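Local coordinates for lipoprotein NlpE (Escherichia coli, PDB 2Z4I) that is an outer-membrane lipoprotein involved in copper homeostasis, needed for efficient binding of stationary-phase cells to hydrophobic surfaces, and an activator of the Cpx pathway, at residues F42-R54 with P62-T74. The protein carries 1 engineered substitution. Numbering follows the deposited sequence.
Sequences FLEKDGTWVMNER and PSSFASYGTWART
The W49 ring lies over the backbone of Y68 and G69, with G69 N 3.5 Å above its plane; a side chain at G69 would probably collide with W49 NE1. With CG between the backbone N and the carbonyl carbon (chi1 58°), the ring is swung across the partner strand, where W49 NE1 gives a weak hydrogen bond to T70 O (2.8 Å) and another to T81 O of the next strand. W71, its five-membered ring rim to rim with that of W49, the planes 63° apart, takes L43 CD2 over one face, a CH-pi contact 3.9 Å from the five-membered ring centroid, and G47 O over the opposite face. Its NE1 bonds weakly to T48 O and E44 O, tying it to the type I turn E44-G47. W49 and W71 sit on the two strands of the antiparallel hairpin 48-56/64-72, with L43 on the preceding strand 34-43, in the beta-barrel of the N-terminal domain, which falls in the calycin clan. An alanine in place of W49 would probably bare the G69 backbone and leave T70 O without its indole donor. Toward R54 the packing thins: E53 N bonds to F65 O (3.1 Å), and the E53 carboxylate lies alongside the exposed F65 ring, planes 51° apart. Along the face of T48, V50 and Y68, side chains meet sparsely, V50 CG2 standing 4.3 Å from Y68 CB.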
loop_
_atom_site.group_PDB
_atom_site.type_symbol
_atom_site.label_atom_id
_atom_site.label_comp_id
_atom_site.label_asym_id
_atom_site.label_seq_id
_atom_site.Cartn_x
_atom_site.Cartn_y
_atom_site.Cartn_z
ATOM N N PHE A 42 -16.211 -26.407 6.600
ATOM C CA PHE A 42 -16.916 -26.738 7.829
ATOM C C PHE A 42 -16.701 -28.187 8.211
ATOM O O PHE A 42 -17.102 -29.107 7.483
ATOM C CB PHE A 42 -18.403 -26.484 7.646
ATOM C CG PHE A 42 -18.740 -25.051 7.394
ATOM C CD1 PHE A 42 -19.145 -24.227 8.430
ATOM C CD2 PHE A 42 -18.633 -24.516 6.124
ATOM C CE1 PHE A 42 -19.441 -22.887 8.203
ATOM C CE2 PHE A 42 -18.924 -23.178 5.894
ATOM C CZ PHE A 42 -19.329 -22.366 6.939
ATOM N N LEU A 43 -16.074 -28.393 9.362
ATOM C CA LEU A 43 -15.817 -29.745 9.827
ATOM C C LEU A 43 -16.868 -30.121 10.843
ATOM O O LEU A 43 -16.944 -29.536 11.917
ATOM C CB LEU A 43 -14.412 -29.847 10.425
ATOM C CG LEU A 43 -13.303 -29.686 9.375
ATOM C CD1 LEU A 43 -11.946 -29.862 10.012
ATOM C CD2 LEU A 43 -13.499 -30.711 8.282
ATOM N N GLU A 44 -17.678 -31.108 10.495
ATOM C CA GLU A 44 -18.747 -31.528 11.369
ATOM C C GLU A 44 -18.432 -32.687 12.317
ATOM O O GLU A 44 -17.569 -33.534 12.057
ATOM C CB GLU A 44 -19.986 -31.843 10.529
ATOM C CG GLU A 44 -20.403 -30.681 9.646
ATOM C CD GLU A 44 -20.534 -29.387 10.426
ATOM O OE1 GLU A 44 -21.574 -29.177 11.086
ATOM O OE2 GLU A 44 -19.581 -28.580 10.389
ATOM N N LYS A 45 -19.164 -32.693 13.429
ATOM C CA LYS A 45 -19.038 -33.693 14.475
ATOM C C LYS A 45 -19.202 -35.109 13.932
ATOM O O LYS A 45 -18.528 -36.038 14.380
ATOM C CB LYS A 45 -20.080 -33.421 15.559
ATOM N N ASP A 46 -20.092 -35.269 12.962
ATOM C CA ASP A 46 -20.331 -36.580 12.398
ATOM C C ASP A 46 -19.330 -36.943 11.313
ATOM O O ASP A 46 -19.668 -37.646 10.362
ATOM C CB ASP A 46 -21.765 -36.673 11.864
ATOM C CG ASP A 46 -22.040 -35.682 10.756
ATOM O OD1 ASP A 46 -21.393 -34.615 10.753
ATOM O OD2 ASP A 46 -22.909 -35.959 9.900
ATOM N N GLY A 47 -18.099 -36.458 11.453
ATOM C CA GLY A 47 -17.048 -36.783 10.496
ATOM C C GLY A 47 -17.235 -36.356 9.054
ATOM O O GLY A 47 -16.496 -36.777 8.163
ATOM N N THR A 48 -18.229 -35.518 8.806
ATOM C CA THR A 48 -18.463 -35.028 7.457
ATOM C C THR A 48 -18.065 -33.566 7.399
ATOM O O THR A 48 -17.966 -32.895 8.426
ATOM C CB THR A 48 -19.927 -35.158 7.068
ATOM O OG1 THR A 48 -20.746 -34.629 8.120
ATOM C CG2 THR A 48 -20.273 -36.610 6.841
ATOM N N TRP A 49 -17.830 -33.084 6.192
ATOM C CA TRP A 49 -17.437 -31.703 5.975
ATOM C C TRP A 49 -18.199 -31.162 4.780
ATOM O O TRP A 49 -18.717 -31.911 3.952
ATOM C CB TRP A 49 -15.938 -31.602 5.678
ATOM C CG TRP A 49 -15.500 -32.411 4.473
ATOM C CD1 TRP A 49 -15.150 -33.734 4.456
ATOM C CD2 TRP A 49 -15.393 -31.955 3.118
ATOM N NE1 TRP A 49 -14.833 -34.127 3.178
ATOM C CE2 TRP A 49 -14.971 -33.055 2.337
ATOM C CE3 TRP A 49 -15.611 -30.728 2.488
ATOM C CZ2 TRP A 49 -14.759 -32.960 0.954
ATOM C CZ3 TRP A 49 -15.399 -30.631 1.105
ATOM C CH2 TRP A 49 -14.978 -31.743 0.359
ATOM N N VAL A 50 -18.245 -29.842 4.694
ATOM C CA VAL A 50 -18.916 -29.179 3.592
ATOM C C VAL A 50 -18.064 -27.962 3.303
ATOM O O VAL A 50 -17.643 -27.257 4.226
ATOM C CB VAL A 50 -20.360 -28.742 3.981
ATOM C CG1 VAL A 50 -20.311 -27.649 5.041
ATOM C CG2 VAL A 50 -21.113 -28.272 2.738
HETATM N N MSE A 51 -17.779 -27.744 2.028
HETATM C CA MSE A 51 -16.973 -26.610 1.623
HETATM C C MSE A 51 -17.744 -25.739 0.654
HETATM O O MSE A 51 -18.486 -26.238 -0.189
HETATM C CB MSE A 51 -15.686 -27.072 0.959
HETATM C CG MSE A 51 -14.822 -25.920 0.511
HETATM SE SE MSE A 51 -13.090 -26.517 -0.042
HETATM C CE MSE A 51 -12.324 -26.774 1.726
ATOM N N ASN A 52 -17.562 -24.435 0.772
ATOM C CA ASN A 52 -18.249 -23.520 -0.100
ATOM C C ASN A 52 -17.235 -22.626 -0.772
ATOM O O ASN A 52 -16.332 -22.103 -0.118
ATOM C CB ASN A 52 -19.215 -22.662 0.706
ATOM C CG ASN A 52 -20.100 -21.795 -0.173
ATOM O OD1 ASN A 52 -20.410 -20.663 0.179
ATOM N ND2 ASN A 52 -20.522 -22.328 -1.309
ATOM N N GLU A 53 -17.377 -22.445 -2.078
ATOM C CA GLU A 53 -16.471 -21.571 -2.793
ATOM C C GLU A 53 -17.276 -20.556 -3.573
ATOM O O GLU A 53 -18.130 -20.933 -4.363
ATOM C CB GLU A 53 -15.602 -22.368 -3.758
ATOM C CG GLU A 53 -14.748 -23.424 -3.098
ATOM C CD GLU A 53 -13.881 -24.152 -4.097
ATOM O OE1 GLU A 53 -13.467 -25.286 -3.801
ATOM O OE2 GLU A 53 -13.608 -23.587 -5.178
ATOM N N ARG A 54 -17.006 -19.274 -3.347
ATOM C CA ARG A 54 -17.703 -18.206 -4.045
ATOM C C ARG A 54 -16.698 -17.351 -4.809
ATOM O O ARG A 54 -15.673 -16.961 -4.272
ATOM C CB ARG A 54 -18.473 -17.356 -3.054
ATOM C CG ARG A 54 -19.312 -16.323 -3.731
ATOM C CD ARG A 54 -20.146 -15.518 -2.762
ATOM N NE ARG A 54 -20.535 -14.274 -3.412
ATOM C CZ ARG A 54 -21.370 -14.195 -4.445
ATOM N NH1 ARG A 54 -21.923 -15.302 -4.939
ATOM N NH2 ARG A 54 -21.617 -13.015 -5.010
ATOM N N PRO A 62 -22.078 -20.456 -12.548
ATOM C CA PRO A 62 -22.405 -20.617 -11.128
ATOM C C PRO A 62 -21.397 -19.798 -10.323
ATOM O O PRO A 62 -20.252 -20.223 -10.143
ATOM C CB PRO A 62 -22.245 -22.115 -10.918
ATOM C CG PRO A 62 -21.061 -22.423 -11.776
ATOM C CD PRO A 62 -21.341 -21.632 -13.049
ATOM N N SER A 63 -21.818 -18.623 -9.858
ATOM C CA SER A 63 -20.940 -17.739 -9.094
ATOM C C SER A 63 -20.311 -18.421 -7.879
ATOM O O SER A 63 -19.413 -17.870 -7.245
ATOM C CB SER A 63 -21.705 -16.494 -8.654
ATOM O OG SER A 63 -22.890 -16.866 -7.976
ATOM N N SER A 64 -20.784 -19.617 -7.553
ATOM C CA SER A 64 -20.230 -20.363 -6.438
ATOM C C SER A 64 -20.701 -21.812 -6.463
ATOM O O SER A 64 -21.685 -22.140 -7.117
ATOM C CB SER A 64 -20.603 -19.693 -5.114
ATOM O OG SER A 64 -21.994 -19.566 -4.969
ATOM N N PHE A 65 -19.981 -22.687 -5.773
ATOM C CA PHE A 65 -20.359 -24.091 -5.729
ATOM C C PHE A 65 -19.835 -24.736 -4.452
ATOM O O PHE A 65 -18.738 -24.433 -4.001
ATOM C CB PHE A 65 -19.826 -24.815 -6.973
ATOM C CG PHE A 65 -18.330 -25.032 -6.974
ATOM C CD1 PHE A 65 -17.772 -26.162 -6.362
ATOM C CD2 PHE A 65 -17.478 -24.114 -7.595
ATOM C CE1 PHE A 65 -16.388 -26.373 -6.370
ATOM C CE2 PHE A 65 -16.090 -24.313 -7.611
ATOM C CZ PHE A 65 -15.544 -25.444 -6.998
ATOM N N ALA A 66 -20.621 -25.620 -3.859
ATOM C CA ALA A 66 -20.201 -26.267 -2.625
ATOM C C ALA A 66 -19.867 -27.740 -2.807
ATOM O O ALA A 66 -20.252 -28.374 -3.791
ATOM C CB ALA A 66 -21.274 -26.105 -1.566
ATOM N N SER A 67 -19.143 -28.286 -1.845
ATOM C CA SER A 67 -18.762 -29.681 -1.916
ATOM C C SER A 67 -18.773 -30.262 -0.518
ATOM O O SER A 67 -18.656 -29.534 0.473
ATOM C CB SER A 67 -17.372 -29.827 -2.556
ATOM O OG SER A 67 -16.413 -28.992 -1.933
ATOM N N TYR A 68 -18.935 -31.573 -0.433
ATOM C CA TYR A 68 -18.971 -32.195 0.868
ATOM C C TYR A 68 -18.304 -33.543 0.755
ATOM O O TYR A 68 -17.887 -33.938 -0.328
ATOM C CB TYR A 68 -20.423 -32.324 1.349
ATOM C CG TYR A 68 -21.199 -33.425 0.684
ATOM C CD1 TYR A 68 -21.427 -34.629 1.341
ATOM C CD2 TYR A 68 -21.660 -33.287 -0.621
ATOM C CE1 TYR A 68 -22.093 -35.681 0.712
ATOM C CE2 TYR A 68 -22.329 -34.333 -1.268
ATOM C CZ TYR A 68 -22.535 -35.530 -0.593
ATOM O OH TYR A 68 -23.139 -36.593 -1.240
ATOM N N GLY A 69 -18.198 -34.238 1.880
ATOM C CA GLY A 69 -17.560 -35.538 1.903
ATOM C C GLY A 69 -17.248 -35.831 3.349
ATOM O O GLY A 69 -17.751 -35.147 4.227
ATOM N N THR A 70 -16.421 -36.835 3.602
ATOM C CA THR A 70 -16.060 -37.214 4.967
ATOM C C THR A 70 -14.627 -36.804 5.183
ATOM O O THR A 70 -13.912 -36.601 4.221
ATOM C CB THR A 70 -16.169 -38.728 5.147
ATOM O OG1 THR A 70 -15.368 -39.379 4.156
ATOM C CG2 THR A 70 -17.597 -39.178 4.960
ATOM N N TRP A 71 -14.200 -36.681 6.430
ATOM C CA TRP A 71 -12.820 -36.285 6.709
ATOM C C TRP A 71 -12.191 -37.122 7.810
ATOM O O TRP A 71 -12.849 -37.473 8.787
ATOM C CB TRP A 71 -12.762 -34.820 7.132
ATOM C CG TRP A 71 -13.649 -34.520 8.291
ATOM C CD1 TRP A 71 -14.972 -34.207 8.244
ATOM C CD2 TRP A 71 -13.303 -34.596 9.677
ATOM N NE1 TRP A 71 -15.478 -34.089 9.514
ATOM C CE2 TRP A 71 -14.475 -34.323 10.415
ATOM C CE3 TRP A 71 -12.116 -34.874 10.370
ATOM C CZ2 TRP A 71 -14.501 -34.320 11.813
ATOM C CZ3 TRP A 71 -12.141 -34.870 11.769
ATOM C CH2 TRP A 71 -13.330 -34.595 12.471
ATOM N N ALA A 72 -10.910 -37.432 7.656
ATOM C CA ALA A 72 -10.191 -38.213 8.656
ATOM C C ALA A 72 -8.995 -37.382 9.063
ATOM O O ALA A 72 -8.368 -36.759 8.218
ATOM C CB ALA A 72 -9.733 -39.515 8.069
ATOM N N ARG A 73 -8.665 -37.358 10.347
ATOM C CA ARG A 73 -7.528 -36.556 10.765
ATOM C C ARG A 73 -6.498 -37.330 11.541
ATOM O O ARG A 73 -6.809 -37.967 12.537
ATOM C CB ARG A 73 -7.979 -35.372 11.612
ATOM C CG ARG A 73 -8.811 -35.758 12.813
ATOM C CD ARG A 73 -8.753 -34.673 13.862
ATOM N NE ARG A 73 -7.366 -34.383 14.219
ATOM C CZ ARG A 73 -6.998 -33.548 15.186
ATOM N NH1 ARG A 73 -7.916 -32.911 15.906
ATOM N NH2 ARG A 73 -5.708 -33.353 15.437
ATOM N N THR A 74 -5.259 -37.255 11.078
ATOM C CA THR A 74 -4.161 -37.924 11.745
ATOM C C THR A 74 -3.676 -36.955 12.809
ATOM O O THR A 74 -4.472 -36.184 13.348
ATOM C CB THR A 74 -3.047 -38.253 10.750
ATOM O OG1 THR A 74 -3.597 -39.053 9.692
ATOM C CG2 THR A 74 -1.913 -39.020 11.429
#